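Nitrite oxidoreductase subunit C (Kuenenia stuttgartiensis, PDB 7B04) probably transfers electrons as the haem b- and calcium-binding subunit of the nitrite oxidoreductase complex of an anammox bacterium. Local coordinates at residues Asn223-Asp235 against Leu244-Ser256. Residues are numbered along the deposited sequence; the frame is centred on the assembly and turned at random.
Sequences NLLSLPRGRAVED and LTSQDHQDVDGCS. With CA (calcium ion), chain B; HEM (protoporphyrin IX containing Fe), chain D.
D235 OD2 and Q247 OE1 meet at a calcium ion, each 2.5 Å from it; both oxygens are ligands of the same metal and so are not hydrogen-bonded to each other. The backbone O of H249 and D251 OD1 bind the same ion, with D278 completing the site, so the loop 247-251 wraps the calcium while D235 reaches it from the strand. The extended side chain of Q247 passes beside the D235 carbonyl, its amide plane turned 68° from the D235 carboxylate. Q247 N donates to D235 O (3.3 Å) in the carbonyl plane, on a lone pair. From the loop, Q250 OE1 accepts D235 N at 3.1 Å, although the setting of the Q250 amide is less certain. H249 ND1 donates to D251 OD1 from above the D251 carboxylate plane, close to its own ring plane.

Farther along, the bend of R231 at chi3 (-94°) turns NE toward V252 O, to which it donates at 2.8 Å in the guanidinium plane, though above the V252 carbonyl plane rather than on a lone pair; Q250 O lies over one face of the guanidinium. V252 CG1 lies between D235 CB and V233 CG1, in van der Waals contact with both. At the other end, S246 OG donates to E234 OE1 (2.8 Å) on the anti side, tilted out of the carboxylate plane; E234 OE2 forms salt bridges with K168 and with R209 of subunit B. L244 N donates to haem propionate O1A at 2.6 Å. The hairpin region 233-238/245-246 thus carries both the haem propionate contact of L244 and the calcium-bound loop, and the positive ion probably offsets the charge of the clustered carboxylates of D235, D251 and D278.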
loop_
_atom_site.group_PDB
_atom_site.type_symbol
_atom_site.label_atom_id
_atom_site.label_comp_id
_atom_site.label_asym_id
_atom_site.label_seq_id
_atom_site.Cartn_x
_atom_site.Cartn_y
_atom_site.Cartn_z
ATOM N N ASN C 223 -24.376 9.948 25.623
ATOM C CA ASN C 223 -24.115 9.066 26.771
ATOM C C ASN C 223 -23.366 9.931 27.764
ATOM O O ASN C 223 -22.491 10.633 27.349
ATOM C CB ASN C 223 -23.309 7.842 26.351
ATOM C CG ASN C 223 -22.850 7.004 27.512
ATOM O OD1 ASN C 223 -22.394 7.526 28.510
ATOM N ND2 ASN C 223 -22.952 5.705 27.376
ATOM N N LEU C 224 -23.706 9.826 29.032
ATOM C CA LEU C 224 -23.062 10.650 30.045
ATOM C C LEU C 224 -21.587 10.303 30.184
ATOM O O LEU C 224 -20.745 11.197 30.288
ATOM C CB LEU C 224 -23.787 10.498 31.379
ATOM C CG LEU C 224 -25.126 11.229 31.476
ATOM C CD1 LEU C 224 -25.909 10.777 32.694
ATOM C CD2 LEU C 224 -24.913 12.735 31.504
ATOM N N LEU C 225 -21.238 9.017 30.102
ATOM C CA LEU C 225 -19.836 8.641 30.262
ATOM C C LEU C 225 -18.938 9.251 29.191
ATOM O O LEU C 225 -17.712 9.258 29.357
ATOM C CB LEU C 225 -19.691 7.123 30.239
ATOM C CG LEU C 225 -20.525 6.334 31.242
ATOM C CD1 LEU C 225 -20.192 4.868 31.138
ATOM C CD2 LEU C 225 -20.270 6.832 32.651
ATOM N N SER C 226 -19.516 9.783 28.115
ATOM C CA SER C 226 -18.754 10.370 27.024
ATOM C C SER C 226 -18.781 11.893 27.016
ATOM O O SER C 226 -18.064 12.504 26.215
ATOM C CB SER C 226 -19.281 9.849 25.684
ATOM O OG SER C 226 -19.335 8.434 25.683
ATOM N N LEU C 227 -19.572 12.518 27.879
ATOM C CA LEU C 227 -19.758 13.959 27.884
ATOM C C LEU C 227 -19.122 14.604 29.110
ATOM O O LEU C 227 -18.776 13.923 30.080
ATOM C CB LEU C 227 -21.252 14.312 27.853
ATOM C CG LEU C 227 -22.067 13.889 26.631
ATOM C CD1 LEU C 227 -23.523 14.282 26.814
ATOM C CD2 LEU C 227 -21.499 14.511 25.366
ATOM N N PRO C 228 -18.892 15.916 29.069
ATOM C CA PRO C 228 -18.508 16.654 30.282
ATOM C C PRO C 228 -19.688 16.916 31.207
ATOM O O PRO C 228 -20.348 17.954 31.089
ATOM C CB PRO C 228 -17.925 17.963 29.731
ATOM C CG PRO C 228 -17.574 17.660 28.309
ATOM C CD PRO C 228 -18.624 16.699 27.851
ATOM N N ARG C 229 -19.970 15.987 32.126
ATOM C CA ARG C 229 -21.175 16.083 32.944
ATOM C C ARG C 229 -21.149 17.264 33.901
ATOM O O ARG C 229 -22.209 17.653 34.404
ATOM C CB ARG C 229 -21.361 14.834 33.819
ATOM C CG ARG C 229 -21.619 13.511 33.135
ATOM C CD ARG C 229 -20.379 12.989 32.462
ATOM N NE ARG C 229 -19.142 13.217 33.201
ATOM C CZ ARG C 229 -17.941 12.874 32.748
ATOM N NH1 ARG C 229 -16.857 13.109 33.474
ATOM N NH2 ARG C 229 -17.824 12.300 31.556
ATOM N N GLY C 230 -19.976 17.831 34.178
ATOM C CA GLY C 230 -19.911 18.888 35.169
ATOM C C GLY C 230 -20.293 18.361 36.529
ATOM O O GLY C 230 -20.831 19.102 37.360
ATOM N N ARG C 231 -20.012 17.085 36.777
ATOM C CA ARG C 231 -20.506 16.391 37.949
ATOM C C ARG C 231 -19.539 15.263 38.287
ATOM O O ARG C 231 -18.803 14.778 37.425
ATOM C CB ARG C 231 -21.922 15.889 37.633
ATOM C CG ARG C 231 -22.575 14.939 38.583
ATOM C CD ARG C 231 -24.058 14.873 38.248
ATOM N NE ARG C 231 -24.829 15.811 39.055
ATOM C CZ ARG C 231 -25.345 16.948 38.599
ATOM N NH1 ARG C 231 -25.155 17.311 37.337
ATOM N NH2 ARG C 231 -26.033 17.735 39.415
ATOM N N ALA C 232 -19.542 14.850 39.557
ATOM C CA ALA C 232 -18.669 13.774 40.007
ATOM C C ALA C 232 -19.401 12.500 40.406
ATOM O O ALA C 232 -18.754 11.456 40.545
ATOM C CB ALA C 232 -17.815 14.246 41.190
ATOM N N VAL C 233 -20.716 12.549 40.588
ATOM C CA VAL C 233 -21.500 11.391 40.999
ATOM C C VAL C 233 -22.686 11.280 40.056
ATOM O O VAL C 233 -23.375 12.273 39.805
ATOM C CB VAL C 233 -21.976 11.502 42.461
ATOM C CG1 VAL C 233 -22.773 10.271 42.863
ATOM C CG2 VAL C 233 -20.786 11.692 43.395
ATOM N N GLU C 234 -22.964 10.071 39.585
ATOM C CA GLU C 234 -24.068 9.864 38.661
ATOM C C GLU C 234 -25.301 9.417 39.434
ATOM O O GLU C 234 -25.218 8.536 40.293
ATOM C CB GLU C 234 -23.701 8.828 37.596
ATOM C CG GLU C 234 -24.784 8.597 36.549
ATOM C CD GLU C 234 -24.430 7.489 35.571
ATOM O OE1 GLU C 234 -24.894 7.544 34.412
ATOM O OE2 GLU C 234 -23.685 6.565 35.959
ATOM N N ASP C 235 -26.433 10.048 39.139
ATOM C CA ASP C 235 -27.705 9.717 39.762
ATOM C C ASP C 235 -28.438 8.763 38.832
ATOM O O ASP C 235 -28.735 9.117 37.687
ATOM C CB ASP C 235 -28.519 10.986 40.017
ATOM C CG ASP C 235 -29.745 10.735 40.863
ATOM O OD1 ASP C 235 -29.592 10.286 42.017
ATOM O OD2 ASP C 235 -30.862 11.020 40.388
ATOM N N LEU C 244 -29.300 -1.677 35.570
ATOM C CA LEU C 244 -28.920 -0.335 35.995
ATOM C C LEU C 244 -29.167 0.648 34.856
ATOM O O LEU C 244 -28.794 0.391 33.704
ATOM C CB LEU C 244 -27.448 -0.308 36.398
ATOM C CG LEU C 244 -26.850 1.039 36.773
ATOM C CD1 LEU C 244 -27.303 1.401 38.177
ATOM C CD2 LEU C 244 -25.353 0.933 36.662
ATOM N N THR C 245 -29.778 1.781 35.185
ATOM C CA THR C 245 -30.211 2.757 34.198
ATOM C C THR C 245 -29.819 4.139 34.677
ATOM O O THR C 245 -30.017 4.470 35.847
ATOM C CB THR C 245 -31.731 2.690 33.987
ATOM O OG1 THR C 245 -32.123 1.335 33.721
ATOM C CG2 THR C 245 -32.147 3.552 32.828
ATOM N N SER C 246 -29.266 4.935 33.771
ATOM C CA SER C 246 -28.904 6.309 34.082
ATOM C C SER C 246 -30.125 7.216 33.989
ATOM O O SER C 246 -30.897 7.137 33.029
ATOM C CB SER C 246 -27.813 6.798 33.134
ATOM O OG SER C 246 -27.445 8.126 33.448
ATOM N N GLN C 247 -30.297 8.077 34.989
ATOM C CA GLN C 247 -31.434 8.983 35.041
ATOM C C GLN C 247 -31.267 10.144 34.069
ATOM O O GLN C 247 -30.151 10.543 33.726
ATOM C CB GLN C 247 -31.625 9.543 36.451
ATOM C CG GLN C 247 -32.024 8.525 37.493
ATOM C CD GLN C 247 -32.604 9.181 38.730
ATOM O OE1 GLN C 247 -32.874 10.383 38.739
ATOM N NE2 GLN C 247 -32.792 8.397 39.783
ATOM N N ASP C 248 -32.405 10.678 33.619
ATOM C CA ASP C 248 -32.387 11.843 32.741
ATOM C C ASP C 248 -32.025 13.110 33.509
ATOM O O ASP C 248 -31.291 13.964 33.000
ATOM C CB ASP C 248 -33.746 11.999 32.059
ATOM C CG ASP C 248 -33.949 11.006 30.931
ATOM O OD1 ASP C 248 -33.196 11.067 29.936
ATOM O OD2 ASP C 248 -34.857 10.153 31.044
ATOM N N HIS C 249 -32.539 13.253 34.729
ATOM C CA HIS C 249 -32.325 14.426 35.573
ATOM C C HIS C 249 -31.362 14.050 36.692
ATOM O O HIS C 249 -31.742 13.339 37.629
ATOM C CB HIS C 249 -33.649 14.943 36.135
ATOM C CG HIS C 249 -33.572 16.335 36.682
ATOM N ND1 HIS C 249 -33.212 16.603 37.985
ATOM C CD2 HIS C 249 -33.807 17.536 36.103
ATOM C CE1 HIS C 249 -33.228 17.909 38.185
ATOM N NE2 HIS C 249 -33.587 18.498 37.058
ATOM N N GLN C 250 -30.122 14.531 36.606
ATOM C CA GLN C 250 -29.101 14.196 37.590
ATOM C C GLN C 250 -29.156 15.192 38.740
ATOM O O GLN C 250 -29.137 16.408 38.521
ATOM C CB GLN C 250 -27.708 14.218 36.959
ATOM C CG GLN C 250 -27.609 13.519 35.619
ATOM C CD GLN C 250 -27.547 12.015 35.757
ATOM O OE1 GLN C 250 -26.643 11.477 36.395
ATOM N NE2 GLN C 250 -28.507 11.326 35.155
ATOM N N ASP C 251 -29.218 14.672 39.969
ATOM C CA ASP C 251 -29.431 15.505 41.142
ATOM C C ASP C 251 -28.373 15.363 42.227
ATOM O O ASP C 251 -28.310 16.227 43.108
ATOM C CB ASP C 251 -30.805 15.202 41.763
ATOM C CG ASP C 251 -31.940 15.856 41.007
ATOM O OD1 ASP C 251 -32.881 15.142 40.605
ATOM O OD2 ASP C 251 -31.893 17.089 40.817
ATOM N N VAL C 252 -27.551 14.320 42.198
ATOM C CA VAL C 252 -26.544 14.093 43.230
ATOM C C VAL C 252 -25.200 14.610 42.736
ATOM O O VAL C 252 -24.873 14.500 41.547
ATOM C CB VAL C 252 -26.470 12.602 43.623
ATOM C CG1 VAL C 252 -26.026 11.750 42.448
ATOM C CG2 VAL C 252 -25.549 12.405 44.821
ATOM N N ASP C 253 -24.429 15.199 43.648
ATOM C CA ASP C 253 -23.074 15.662 43.383
ATOM C C ASP C 253 -22.181 15.227 44.542
ATOM O O ASP C 253 -22.645 14.619 45.511
ATOM C CB ASP C 253 -23.043 17.184 43.189
ATOM C CG ASP C 253 -21.839 17.648 42.396
ATOM O OD1 ASP C 253 -21.007 16.795 42.018
ATOM O OD2 ASP C 253 -21.727 18.867 42.144
ATOM N N GLY C 254 -20.894 15.541 44.450
ATOM C CA GLY C 254 -19.974 15.153 45.505
ATOM C C GLY C 254 -18.551 15.549 45.176
ATOM O O GLY C 254 -18.230 15.946 44.050
ATOM N N CYS C 255 -17.697 15.428 46.191
ATOM C CA CYS C 255 -16.265 15.679 46.091
ATOM C C CYS C 255 -15.520 14.525 46.750
ATOM O O CYS C 255 -16.123 13.656 47.385
ATOM C CB CYS C 255 -15.883 17.014 46.743
ATOM S SG CYS C 255 -16.259 17.106 48.510
ATOM N N SER C 256 -14.194 14.516 46.608
ATOM C CA SER C 256 -13.414 13.380 47.077
ATOM C C SER C 256 -12.007 13.823 47.450
ATOM O O SER C 256 -11.590 14.950 47.178
ATOM C CB SER C 256 -13.338 12.286 46.011
ATOM O OG SER C 256 -14.548 12.203 45.282
HETATM CA CA CA B . -32.708 12.634 39.851
HETATM C CHA HEM D . -23.403 -2.607 38.325
HETATM C CHB HEM D . -24.386 -7.051 40.065
HETATM C CHC HEM D . -24.936 -5.031 44.451
HETATM C CHD HEM D . -24.123 -0.543 42.680
HETATM C C1A HEM D . -23.708 -3.954 38.391
HETATM C C2A HEM D . -23.951 -4.828 37.263
HETATM C C3A HEM D . -24.213 -6.059 37.735
HETATM C C4A HEM D . -24.167 -6.009 39.183
HETATM C CMA HEM D . -24.523 -7.327 36.907
HETATM C CAA HEM D . -23.867 -4.377 35.786
HETATM C CBA HEM D . -25.224 -4.474 35.102
HETATM C CGA HEM D . -25.950 -3.169 35.255
HETATM O O1A HEM D . -27.197 -3.192 35.417
HETATM O O2A HEM D . -25.272 -2.110 35.228
HETATM C C1B HEM D . -24.560 -6.914 41.428
HETATM C C2B HEM D . -24.665 -7.980 42.404
HETATM C C3B HEM D . -24.825 -7.422 43.623
HETATM C C4B HEM D . -24.809 -5.979 43.451
HETATM C CMB HEM D . -24.616 -9.475 42.019
HETATM C CAB HEM D . -24.975 -8.091 45.015
HETATM C CBB HEM D . -24.773 -9.391 45.263
HETATM C C1C HEM D . -24.707 -3.668 44.361
HETATM C C2C HEM D . -24.618 -2.749 45.482
HETATM C C3C HEM D . -24.389 -1.522 45.004
HETATM C C4C HEM D . -24.337 -1.598 43.555
HETATM C CMC HEM D . -24.749 -3.130 46.974
HETATM C CAC HEM D . -24.221 -0.237 45.848
HETATM C CBC HEM D . -24.934 0.862 45.593
HETATM C C1D HEM D . -23.759 -0.727 41.357
HETATM C C2D HEM D . -23.142 0.252 40.479
HETATM C C3D HEM D . -22.945 -0.317 39.290
HETATM C C4D HEM D . -23.429 -1.684 39.353
HETATM C CMD HEM D . -22.773 1.707 40.835
HETATM C CAD HEM D . -22.313 0.380 38.065
HETATM C CBD HEM D . -20.839 0.014 37.937
HETATM C CGD HEM D . -20.195 0.874 36.879
HETATM O O1D HEM D . -18.955 0.784 36.705
HETATM O O2D HEM D . -20.914 1.662 36.213
HETATM N NA HEM D . -23.858 -4.711 39.536
HETATM N NB HEM D . -24.652 -5.717 42.105
HETATM N NC HEM D . -24.534 -2.933 43.194
HETATM N ND HEM D . -23.916 -1.905 40.633
HETATM FE FE HEM D . -24.449 -3.915 41.236
#